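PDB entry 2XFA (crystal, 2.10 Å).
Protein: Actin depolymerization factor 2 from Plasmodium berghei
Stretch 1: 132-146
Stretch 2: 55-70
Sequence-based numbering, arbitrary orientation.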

# COMPACT_ATOMS: atom_id res chain seq x y z
N CYS A 132 -12.41 -6.05 0.87
CA CYS A 132 -13.80 -5.62 0.94
C CYS A 132 -14.20 -4.93 -0.37
O CYS A 132 -13.45 -4.95 -1.35
CB CYS A 132 -14.03 -4.70 2.15
SG CYS A 132 -12.95 -3.25 2.16
N ASP A 133 -15.40 -4.35 -0.40
CA ASP A 133 -15.80 -3.51 -1.53
C ASP A 133 -15.15 -2.14 -1.38
O ASP A 133 -14.93 -1.67 -0.25
CB ASP A 133 -17.34 -3.35 -1.60
CG ASP A 133 -17.78 -2.66 -2.90
OD1 ASP A 133 -17.89 -1.42 -2.93
OD2 ASP A 133 -17.97 -3.37 -3.91
N ILE A 134 -14.87 -1.49 -2.50
CA ILE A 134 -14.28 -0.16 -2.47
C ILE A 134 -15.05 0.80 -1.54
O ILE A 134 -14.43 1.68 -0.96
CB ILE A 134 -14.20 0.48 -3.86
CG1 ILE A 134 -13.42 1.79 -3.78
CG2 ILE A 134 -15.60 0.80 -4.41
CD1 ILE A 134 -11.99 1.62 -3.42
N ASN A 135 -16.38 0.65 -1.45
CA ASN A 135 -17.21 1.45 -0.54
C ASN A 135 -16.87 1.36 0.95
O ASN A 135 -17.23 2.25 1.73
CB ASN A 135 -18.69 1.08 -0.69
CG ASN A 135 -19.28 1.57 -1.98
OD1 ASN A 135 -18.70 2.44 -2.65
ND2 ASN A 135 -20.41 1.01 -2.36
N GLU A 136 -16.22 0.27 1.36
CA GLU A 136 -15.87 0.12 2.77
C GLU A 136 -14.37 0.21 3.01
O GLU A 136 -13.93 0.19 4.15
CB GLU A 136 -16.41 -1.19 3.35
CG GLU A 136 -17.92 -1.27 3.40
CD GLU A 136 -18.45 -2.32 2.45
OE1 GLU A 136 -19.34 -1.98 1.64
OE2 GLU A 136 -17.97 -3.48 2.50
N PHE A 137 -13.59 0.35 1.94
CA PHE A 137 -12.15 0.47 2.06
C PHE A 137 -11.78 1.40 3.24
O PHE A 137 -11.10 1.02 4.17
CB PHE A 137 -11.52 0.97 0.76
CG PHE A 137 -10.00 1.12 0.83
CD1 PHE A 137 -9.42 2.35 1.10
CD2 PHE A 137 -9.18 0.03 0.65
CE1 PHE A 137 -8.03 2.49 1.18
CE2 PHE A 137 -7.78 0.16 0.74
CZ PHE A 137 -7.22 1.40 0.99
N GLU A 138 -12.29 2.62 3.18
CA GLU A 138 -11.90 3.69 4.08
C GLU A 138 -12.24 3.37 5.52
O GLU A 138 -11.43 3.59 6.41
CB GLU A 138 -12.61 4.98 3.64
CG GLU A 138 -12.04 6.28 4.17
CD GLU A 138 -12.80 7.50 3.61
OE1 GLU A 138 -12.48 7.94 2.49
OE2 GLU A 138 -13.72 8.01 4.30
N GLU A 139 -13.43 2.83 5.76
CA GLU A 139 -13.82 2.50 7.13
C GLU A 139 -13.06 1.28 7.65
O GLU A 139 -12.69 1.20 8.81
CB GLU A 139 -15.33 2.26 7.22
CG GLU A 139 -15.76 1.79 8.60
CD GLU A 139 -17.26 1.95 8.87
OE1 GLU A 139 -18.06 1.78 7.91
OE2 GLU A 139 -17.62 2.22 10.04
N GLU A 140 -12.83 0.32 6.77
CA GLU A 140 -12.17 -0.90 7.18
C GLU A 140 -10.71 -0.62 7.54
O GLU A 140 -10.22 -1.05 8.57
CB GLU A 140 -12.27 -1.96 6.08
CG GLU A 140 -12.33 -3.37 6.64
CD GLU A 140 -12.66 -4.42 5.60
OE1 GLU A 140 -13.84 -4.84 5.52
OE2 GLU A 140 -11.72 -4.85 4.88
N LEU A 141 -10.00 0.09 6.67
CA LEU A 141 -8.60 0.38 6.97
C LEU A 141 -8.48 1.13 8.29
O LEU A 141 -7.61 0.83 9.10
CB LEU A 141 -7.95 1.22 5.87
CG LEU A 141 -6.55 1.01 5.31
CD1 LEU A 141 -6.03 2.34 4.79
CD2 LEU A 141 -5.57 0.35 6.24
N LYS A 142 -9.35 2.12 8.50
CA LYS A 142 -9.33 2.88 9.75
C LYS A 142 -9.55 1.95 10.96
O LYS A 142 -8.78 1.97 11.92
CB LYS A 142 -10.34 4.03 9.72
CG LYS A 142 -10.20 5.00 10.89
CD LYS A 142 -11.03 6.27 10.65
CE LYS A 142 -11.14 7.13 11.91
NZ LYS A 142 -9.81 7.48 12.49
N ALA A 143 -10.57 1.09 10.86
CA ALA A 143 -10.90 0.14 11.92
C ALA A 143 -9.70 -0.74 12.22
O ALA A 143 -9.33 -0.93 13.36
CB ALA A 143 -12.09 -0.72 11.51
N ILE A 144 -9.08 -1.26 11.17
CA ILE A 144 -7.90 -2.08 11.37
C ILE A 144 -6.80 -1.27 12.05
O ILE A 144 -6.30 -1.63 13.11
CB ILE A 144 -7.38 -2.59 10.04
CG1 ILE A 144 -8.25 -3.76 9.57
CG2 ILE A 144 -5.94 -3.03 10.17
CD1 ILE A 144 -8.07 -4.07 8.08
N ILE A 145 -6.44 -0.15 11.46
CA ILE A 145 -5.39 0.66 12.04
C ILE A 145 -5.67 0.95 13.52
O ILE A 145 -4.79 0.78 14.37
CB ILE A 145 -5.15 1.91 11.22
CG1 ILE A 145 -4.72 1.50 9.79
CG2 ILE A 145 -4.10 2.76 11.86
CD1 ILE A 145 -4.58 2.64 8.85
N LEU A 146 -6.91 1.34 13.85
CA LEU A 146 -7.25 1.74 15.22
C LEU A 146 -7.36 0.58 16.22
O LEU A 146 -7.09 0.78 17.40
CB LEU A 146 -8.52 2.59 15.25
CG LEU A 146 -8.41 3.86 14.40
CD1 LEU A 146 -9.64 4.76 14.53
CD2 LEU A 146 -7.12 4.62 14.73
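Stretch 2 (55-70) SLDNIIMRIKNNLKNT

Stretch 2 begins with Ser55, an N-cap whose OG accepts a weak bond from Asn58 N (3.4 Å), then enters a helix at Leu56, and by Leu67 the chain is an irregular segment that continues to Thr70. This helix lies across the helix of stretch 1 with its N-to-C direction turned by 137°, so the two run roughly antiparallel, their axes approaching to 9.7 Å. Its start therefore meets the end of the partner: Leu56 CD2 lies 4.3 Å from Ile145 CG2, and leucine, with no polar side-chain group to satisfy, suits this apolar neighbour. At the exposed margin, Asp57 OD1 forms a salt bridge with Lys142 NZ at 3.0 Å, the long lysine chain spanning the gap between the backbones.

One turn on, Ile60, equally apolar, points into the interface; its branched side chain packs CG1 against Leu141 CD1 (3.8 Å) and CG2 against the methylene Glu138 CG (3.5 Å). Ile63 CG2 then approaches Phe137 CZ (4.2 Å), and Lys64 lends its aliphatic part, CB lying 3.7 Å from Phe137 CD1, while its NZ reaches a water shared with Asn135 OD1. Beyond the helix, Leu67 places CD1 over the face of the Phe137 ring, 3.8 Å from its centroid, a CH-pi contact in which methyl C-H groups meet the pi electrons. Finally, the amide of Asn69 serves both ways: OD1 accepts from Ile134 N (2.8 Å) and ND2 donates to Asp133 OD2 (2.7 Å).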

# COMPACT_ATOMS: atom_id res chain seq x y z
N SER A 55 -3.36 14.50 7.96
CA SER A 55 -4.49 13.74 8.49
C SER A 55 -4.42 12.28 8.07
O SER A 55 -4.12 11.98 6.92
CB SER A 55 -5.79 14.37 7.99
OG SER A 55 -6.92 13.87 8.69
N LEU A 56 -4.70 11.36 8.99
CA LEU A 56 -4.80 9.94 8.66
C LEU A 56 -5.99 9.70 7.74
O LEU A 56 -5.88 9.10 6.66
CB LEU A 56 -4.99 9.11 9.93
CG LEU A 56 -5.09 7.60 9.70
CD1 LEU A 56 -3.88 7.10 8.94
CD2 LEU A 56 -5.24 6.86 11.02
N ASP A 57 -7.13 10.16 8.19
CA ASP A 57 -8.36 10.08 7.43
C ASP A 57 -8.17 10.71 6.07
O ASP A 57 -8.62 10.16 5.07
CB ASP A 57 -9.44 10.74 8.23
CG ASP A 57 -9.35 10.37 9.69
OD1 ASP A 57 -9.93 9.33 10.07
OD2 ASP A 57 -8.65 11.08 10.46
N ASN A 58 -7.46 11.82 6.01
CA ASN A 58 -7.20 12.40 4.70
C ASN A 58 -6.27 11.54 3.87
O ASN A 58 -6.41 11.46 2.65
CB ASN A 58 -6.66 13.83 4.80
CG ASN A 58 -7.29 14.75 3.77
OD1 ASN A 58 -6.82 14.86 2.64
ND2 ASN A 58 -8.38 15.41 4.16
N ILE A 59 -5.31 10.88 4.49
CA ILE A 59 -4.41 10.10 3.66
C ILE A 59 -5.13 8.85 3.11
O ILE A 59 -4.98 8.51 1.94
CB ILE A 59 -3.06 9.81 4.36
CG1 ILE A 59 -2.14 9.01 3.46
CG2 ILE A 59 -3.26 9.07 5.66
CD1 ILE A 59 -2.31 7.56 3.64
N ILE A 60 -5.92 8.20 3.96
CA ILE A 60 -6.75 7.06 3.59
C ILE A 60 -7.74 7.46 2.46
O ILE A 60 -7.92 6.70 1.51
CB ILE A 60 -7.55 6.56 4.82
CG1 ILE A 60 -6.61 5.94 5.86
CG2 ILE A 60 -8.63 5.58 4.41
CD1 ILE A 60 -7.25 5.81 7.24
N MET A 61 -8.31 8.65 2.56
CA MET A 61 -9.20 9.15 1.50
C MET A 61 -8.46 9.29 0.17
O MET A 61 -8.95 8.86 -0.88
CB MET A 61 -9.84 10.47 1.92
CG MET A 61 -10.75 11.07 0.89
SD MET A 61 -11.16 12.77 1.35
CE MET A 61 -9.53 13.50 1.43
N ARG A 62 -7.27 9.88 0.22
CA ARG A 62 -6.47 10.07 -0.99
C ARG A 62 -6.06 8.73 -1.62
O ARG A 62 -6.08 8.57 -2.83
CB ARG A 62 -5.22 10.88 -0.66
CG ARG A 62 -5.52 12.26 -0.12
CD ARG A 62 -5.55 13.29 -1.21
NE ARG A 62 -4.22 13.80 -1.51
CZ ARG A 62 -3.77 14.99 -1.11
NH1 ARG A 62 -4.54 15.80 -0.39
NH2 ARG A 62 -2.54 15.37 -1.44
N ILE A 63 -5.68 7.77 -0.79
CA ILE A 63 -5.33 6.46 -1.31
C ILE A 63 -6.53 5.83 -1.97
O ILE A 63 -6.43 5.28 -3.05
CB ILE A 63 -4.84 5.51 -0.21
CG1 ILE A 63 -3.54 6.03 0.39
CG2 ILE A 63 -4.61 4.13 -0.78
CD1 ILE A 63 -3.06 5.19 1.57
N LYS A 64 -7.68 5.92 -1.30
CA LYS A 64 -8.89 5.28 -1.79
C LYS A 64 -9.28 5.82 -3.17
O LYS A 64 -9.70 5.07 -4.04
CB LYS A 64 -10.03 5.50 -0.80
CG LYS A 64 -11.36 4.89 -1.25
CD LYS A 64 -12.45 5.94 -1.28
CE LYS A 64 -13.71 5.40 -1.94
NZ LYS A 64 -14.82 6.42 -1.97
N ASN A 65 -9.10 7.11 -3.38
CA ASN A 65 -9.49 7.70 -4.65
C ASN A 65 -8.62 7.20 -5.80
O ASN A 65 -8.97 7.37 -6.95
CB ASN A 65 -9.47 9.22 -4.57
CG ASN A 65 -10.61 9.76 -3.74
OD1 ASN A 65 -11.68 9.16 -3.71
ND2 ASN A 65 -10.38 10.89 -3.07
N ASN A 66 -7.49 6.56 -5.47
CA ASN A 66 -6.62 5.94 -6.49
C ASN A 66 -6.87 4.46 -6.74
O ASN A 66 -6.19 3.84 -7.55
CB ASN A 66 -5.13 6.08 -6.11
CG ASN A 66 -4.63 7.51 -6.16
OD1 ASN A 66 -4.39 8.13 -5.12
ND2 ASN A 66 -4.46 8.04 -7.37
N LEU A 67 -7.84 3.89 -6.03
CA LEU A 67 -8.11 2.46 -6.14
C LEU A 67 -9.42 2.19 -6.87
O LEU A 67 -10.25 3.08 -6.98
CB LEU A 67 -8.18 1.84 -4.73
CG LEU A 67 -6.88 2.06 -3.94
CD1 LEU A 67 -7.02 1.52 -2.51
CD2 LEU A 67 -5.69 1.41 -4.66
N LYS A 68 -9.61 0.97 -7.35
CA LYS A 68 -10.88 0.61 -8.00
C LYS A 68 -11.36 -0.74 -7.50
O LYS A 68 -10.58 -1.53 -7.00
CB LYS A 68 -10.69 0.52 -9.52
CG LYS A 68 -10.08 1.76 -10.15
CD LYS A 68 -10.16 1.69 -11.68
CE LYS A 68 -9.82 3.03 -12.33
NZ LYS A 68 -9.92 2.97 -13.83
N ASN A 69 -12.63 -1.02 -7.70
CA ASN A 69 -13.19 -2.29 -7.27
C ASN A 69 -12.72 -3.46 -8.13
O ASN A 69 -13.02 -4.59 -7.86
CB ASN A 69 -14.69 -2.21 -7.40
CG ASN A 69 -15.38 -2.49 -6.12
OD1 ASN A 69 -14.74 -2.68 -5.07
ND2 ASN A 69 -16.71 -2.50 -6.18
N THR A 70 -12.02 -3.17 -9.22
CA THR A 70 -11.79 -4.20 -10.22
C THR A 70 -10.30 -4.44 -10.46
O THR A 70 -9.93 -5.15 -11.39
CB THR A 70 -12.36 -3.78 -11.58
OG1 THR A 70 -11.72 -2.55 -11.96
CG2 THR A 70 -13.88 -3.60 -11.53
O HOH W 1 -16.72 4.58 -2.82